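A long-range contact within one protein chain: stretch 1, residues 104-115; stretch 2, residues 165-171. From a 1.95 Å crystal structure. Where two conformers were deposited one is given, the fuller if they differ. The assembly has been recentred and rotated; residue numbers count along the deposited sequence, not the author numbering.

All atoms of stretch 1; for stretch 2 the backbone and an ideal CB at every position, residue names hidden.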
# COMPACT_ATOMS: atom_id res chain seq x y z
N GLU A 104 11.86 -10.34 -22.28
CA GLU A 104 11.24 -11.25 -23.24
C GLU A 104 10.22 -12.16 -22.54
O GLU A 104 10.15 -13.36 -22.81
CB GLU A 104 12.29 -12.04 -24.03
CG GLU A 104 13.27 -11.16 -24.80
CD GLU A 104 14.12 -11.91 -25.81
OE1 GLU A 104 14.13 -13.17 -25.79
OE2 GLU A 104 14.78 -11.24 -26.62
N TRP A 105 9.44 -11.56 -21.64
CA TRP A 105 8.44 -12.29 -20.88
C TRP A 105 7.03 -11.80 -21.20
O TRP A 105 6.48 -10.94 -20.51
CB TRP A 105 8.72 -12.20 -19.37
CG TRP A 105 7.87 -13.16 -18.57
CD1 TRP A 105 6.87 -12.84 -17.69
CD2 TRP A 105 7.93 -14.59 -18.60
NE1 TRP A 105 6.32 -13.98 -17.17
CE2 TRP A 105 6.95 -15.07 -17.70
CE3 TRP A 105 8.73 -15.51 -19.29
CZ2 TRP A 105 6.74 -16.43 -17.48
CZ3 TRP A 105 8.52 -16.88 -19.06
CH2 TRP A 105 7.54 -17.32 -18.17
N LEU A 106 6.46 -12.37 -22.26
CA LEU A 106 5.08 -12.12 -22.62
C LEU A 106 4.41 -13.48 -22.84
O LEU A 106 4.07 -13.83 -23.97
CB LEU A 106 5.00 -11.25 -23.88
CG LEU A 106 5.63 -9.85 -23.80
CD1 LEU A 106 5.92 -9.28 -25.19
CD2 LEU A 106 4.76 -8.88 -22.99
N PRO A 107 4.22 -14.26 -21.75
CA PRO A 107 3.76 -15.63 -21.91
C PRO A 107 2.34 -15.72 -22.47
O PRO A 107 1.50 -14.88 -22.18
CB PRO A 107 3.80 -16.19 -20.48
CG PRO A 107 3.70 -15.00 -19.60
CD PRO A 107 4.42 -13.91 -20.33
N THR A 108 2.11 -16.74 -23.28
CA THR A 108 0.78 -17.02 -23.83
C THR A 108 0.12 -18.17 -23.08
O THR A 108 -1.11 -18.29 -23.06
CB THR A 108 0.86 -17.36 -25.32
OG1 THR A 108 1.77 -18.45 -25.51
CG2 THR A 108 1.33 -16.17 -26.13
N GLU A 109 0.94 -19.02 -22.46
CA GLU A 109 0.46 -20.21 -21.76
C GLU A 109 -0.08 -19.84 -20.39
O GLU A 109 0.53 -19.05 -19.67
CB GLU A 109 1.58 -21.24 -21.64
CG GLU A 109 2.03 -21.85 -22.97
CD GLU A 109 1.01 -22.79 -23.58
OE1 GLU A 109 0.89 -22.82 -24.82
OE2 GLU A 109 0.33 -23.52 -22.82
N GLU A 110 -1.23 -20.42 -20.03
CA GLU A 110 -1.88 -20.12 -18.75
C GLU A 110 -1.02 -20.52 -17.56
O GLU A 110 -1.04 -19.84 -16.53
CB GLU A 110 -3.27 -20.79 -18.66
CG GLU A 110 -4.37 -20.10 -19.49
CD GLU A 110 -4.73 -18.71 -18.97
OE1 GLU A 110 -4.71 -18.48 -17.74
OE2 GLU A 110 -5.03 -17.83 -19.81
N GLU A 111 -0.26 -21.60 -17.71
CA GLU A 111 0.65 -22.08 -16.66
C GLU A 111 1.67 -21.02 -16.23
O GLU A 111 1.86 -20.80 -15.03
CB GLU A 111 1.36 -23.36 -17.12
CG GLU A 111 2.32 -23.94 -16.09
CD GLU A 111 2.71 -25.37 -16.40
OE1 GLU A 111 2.26 -26.28 -15.67
OE2 GLU A 111 3.45 -25.60 -17.38
N GLU A 112 2.29 -20.37 -17.21
CA GLU A 112 3.29 -19.33 -16.98
C GLU A 112 2.64 -18.04 -16.49
O GLU A 112 3.17 -17.37 -15.60
CB GLU A 112 4.10 -19.07 -18.26
CG GLU A 112 4.84 -20.29 -18.82
CD GLU A 112 5.57 -20.01 -20.13
OE1 GLU A 112 6.66 -20.59 -20.33
OE2 GLU A 112 5.06 -19.23 -20.97
N LYS A 113 1.50 -17.70 -17.07
CA LYS A 113 0.71 -16.51 -16.70
C LYS A 113 0.28 -16.57 -15.23
O LYS A 113 0.34 -15.56 -14.52
CB LYS A 113 -0.54 -16.41 -17.57
CG LYS A 113 -0.32 -15.87 -18.98
CD LYS A 113 -1.67 -15.76 -19.68
CE LYS A 113 -1.56 -15.05 -21.02
NZ LYS A 113 -2.91 -14.83 -21.61
N GLU A 114 -0.15 -17.75 -14.80
CA GLU A 114 -0.57 -17.99 -13.42
C GLU A 114 0.59 -17.93 -12.44
O GLU A 114 0.39 -17.69 -11.24
CB GLU A 114 -1.27 -19.35 -13.31
CG GLU A 114 -2.68 -19.38 -13.89
CD GLU A 114 -3.27 -20.78 -13.93
OE1 GLU A 114 -2.76 -21.68 -13.23
OE2 GLU A 114 -4.26 -20.98 -14.67
N ARG A 115 1.81 -18.15 -12.94
CA ARG A 115 3.02 -18.08 -12.11
C ARG A 115 3.70 -16.70 -12.14
O ARG A 115 4.76 -16.52 -11.54
CB ARG A 115 4.00 -19.19 -12.48
CG ARG A 115 3.56 -20.60 -12.06
CD ARG A 115 3.38 -20.70 -10.54
NE ARG A 115 4.65 -20.71 -9.81
CZ ARG A 115 4.76 -20.61 -8.49
NH1 ARG A 115 3.69 -20.49 -7.72
NH2 ARG A 115 5.97 -20.63 -7.92
N UNK A 165 -3.54 -6.42 -18.46
CA UNK A 165 -3.01 -6.26 -19.81
C UNK A 165 -2.32 -7.53 -20.32
O UNK A 165 -2.46 -7.89 -21.49
CB UNK A 165 -2.03 -5.09 -19.84
N UNK A 166 -1.61 -8.22 -19.43
CA UNK A 166 -0.79 -9.36 -19.81
C UNK A 166 -1.35 -10.71 -19.35
O UNK A 166 -0.81 -11.76 -19.70
CB UNK A 166 0.62 -9.18 -19.24
N UNK A 167 -2.44 -10.67 -18.59
CA UNK A 167 -3.09 -11.89 -18.11
C UNK A 167 -2.33 -12.53 -16.96
O UNK A 167 -2.36 -13.74 -16.80
CB UNK A 167 -3.23 -12.90 -19.25
N UNK A 168 -1.66 -11.70 -16.16
CA UNK A 168 -0.84 -12.19 -15.06
C UNK A 168 -1.70 -12.51 -13.84
O UNK A 168 -2.33 -11.61 -13.27
CB UNK A 168 0.23 -11.16 -14.70
N UNK A 169 -1.71 -13.78 -13.45
CA UNK A 169 -2.63 -14.27 -12.42
C UNK A 169 -1.93 -14.76 -11.15
O UNK A 169 -2.55 -15.42 -10.30
CB UNK A 169 -3.48 -15.41 -13.00
N UNK A 170 -0.65 -14.44 -11.02
CA UNK A 170 0.08 -14.64 -9.77
C UNK A 170 -0.33 -13.56 -8.78
O UNK A 170 -1.29 -12.83 -9.02
CB UNK A 170 1.59 -14.62 -10.00
N UNK A 171 0.40 -13.45 -7.66
CA UNK A 171 0.08 -12.43 -6.65
C UNK A 171 -0.12 -11.03 -7.27
O UNK A 171 0.74 -10.55 -8.01
CB UNK A 171 1.19 -12.37 -5.60

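Position 165 lies in the last turn of a helix, and its ideal CB has no atom of stretch 1 within 5.5 Å. Many helix-tolerant side chains would suit. The deposited residue is Lys165, without contact to stretch 1.

At 166 the CA-to-CB bond points sideways, again with no atom of stretch 1 within 5.5 Å of the ideal CB, but the apolar side chain of Leu106 lies farther out. A long aliphatic or an aromatic residue could bridge the gap. The residue is Tyr166, whose chi1 of -54° (m) brings CE2 to 3.8 Å from Leu106 CD2. Its backbone contributes as well: one water donates to both Tyr166 O (2.8 Å from the water O) and Pro107 O (2.7 Å), linking the two stretches.

Position 167 leaves the helix with phi/psi of 76/31, and positive phi by itself favours glycine. The CA-to-CB direction points toward stretch 1, where the ideal CB would sit a tight 3.1 Å from Lys113 NZ. Both observations favour the absence of a side chain, and the residue is Gly167. The lysine chain packs closely along this backbone, with Lys113 CB 3.3 Å from Gly167 O.

The CA-to-CB bond at 168 points away, yet Trp105 and Pro107 offer an apolar surface that a large side chain could reach by turning back. A long aliphatic or an aromatic residue would suit. Phe168, with chi1 of -67° (m), places CE2 3.8 Å from Pro107 CD, which lies at the ring edge, and CZ 4.2 Å from Trp105 CD1. The planes of the phenyl and the five-membered indole ring are inclined by only 27° but slid apart, so they barely overlap.

At 169 the backbone is anchored: its N donates to Lys113 O at 2.9 Å, with a nearly straight angle of 172°. The ideal CB is 3.9 Å from Glu114 CA, and the carboxylate of Glu110 is available to a donor on a side chain long enough to reach it. Glutamine, lysine or arginine could be considered. The residue is Gln169; its NE2 donates to Glu110 OE1 at 2.8 Å and also to Gly167 O at 3.2 Å, so one amide group both crosses the interface and braces its own loop.

At 170 the ideal CB would lie 3.5 Å from Glu114 O and 3.7 Å from Arg115 C, favouring a small residue. The residue is Gly170, whose CA lies 3.4 Å from Glu114 O.

Position 171 has no atom of stretch 1 within 5.5 Å of its ideal CB. Its phi of -49° is compatible with proline, among others, and Pro171 occupies it.

Stretch 2 (165-171) KYGFQGP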
# COMPACT_ATOMS: atom_id res chain seq x y z
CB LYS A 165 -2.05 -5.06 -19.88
CG LYS A 165 -1.53 -4.75 -21.29
CD LYS A 165 -0.70 -3.47 -21.32
CE LYS A 165 0.01 -3.27 -22.65
NZ LYS A 165 -0.94 -3.11 -23.80
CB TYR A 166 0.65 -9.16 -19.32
CG TYR A 166 1.25 -7.85 -19.76
CD1 TYR A 166 1.30 -6.75 -18.89
CD2 TYR A 166 1.73 -7.68 -21.06
CE1 TYR A 166 1.83 -5.54 -19.30
CE2 TYR A 166 2.27 -6.47 -21.47
CZ TYR A 166 2.31 -5.41 -20.59
OH TYR A 166 2.84 -4.21 -21.00
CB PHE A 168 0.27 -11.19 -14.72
CG PHE A 168 1.33 -11.04 -15.79
CD1 PHE A 168 2.09 -9.88 -15.86
CD2 PHE A 168 1.54 -12.04 -16.74
CE1 PHE A 168 3.07 -9.72 -16.84
CE2 PHE A 168 2.52 -11.90 -17.73
CZ PHE A 168 3.28 -10.73 -17.78
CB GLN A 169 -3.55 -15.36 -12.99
CG GLN A 169 -4.42 -14.88 -14.14
CD GLN A 169 -4.93 -16.01 -15.01
OE1 GLN A 169 -5.77 -16.79 -14.59
NE2 GLN A 169 -4.41 -16.09 -16.23
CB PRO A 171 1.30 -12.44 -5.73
CG PRO A 171 1.84 -13.82 -5.84
CD PRO A 171 1.57 -14.26 -7.26
O HOH W 1 1.36 -12.36 -21.33
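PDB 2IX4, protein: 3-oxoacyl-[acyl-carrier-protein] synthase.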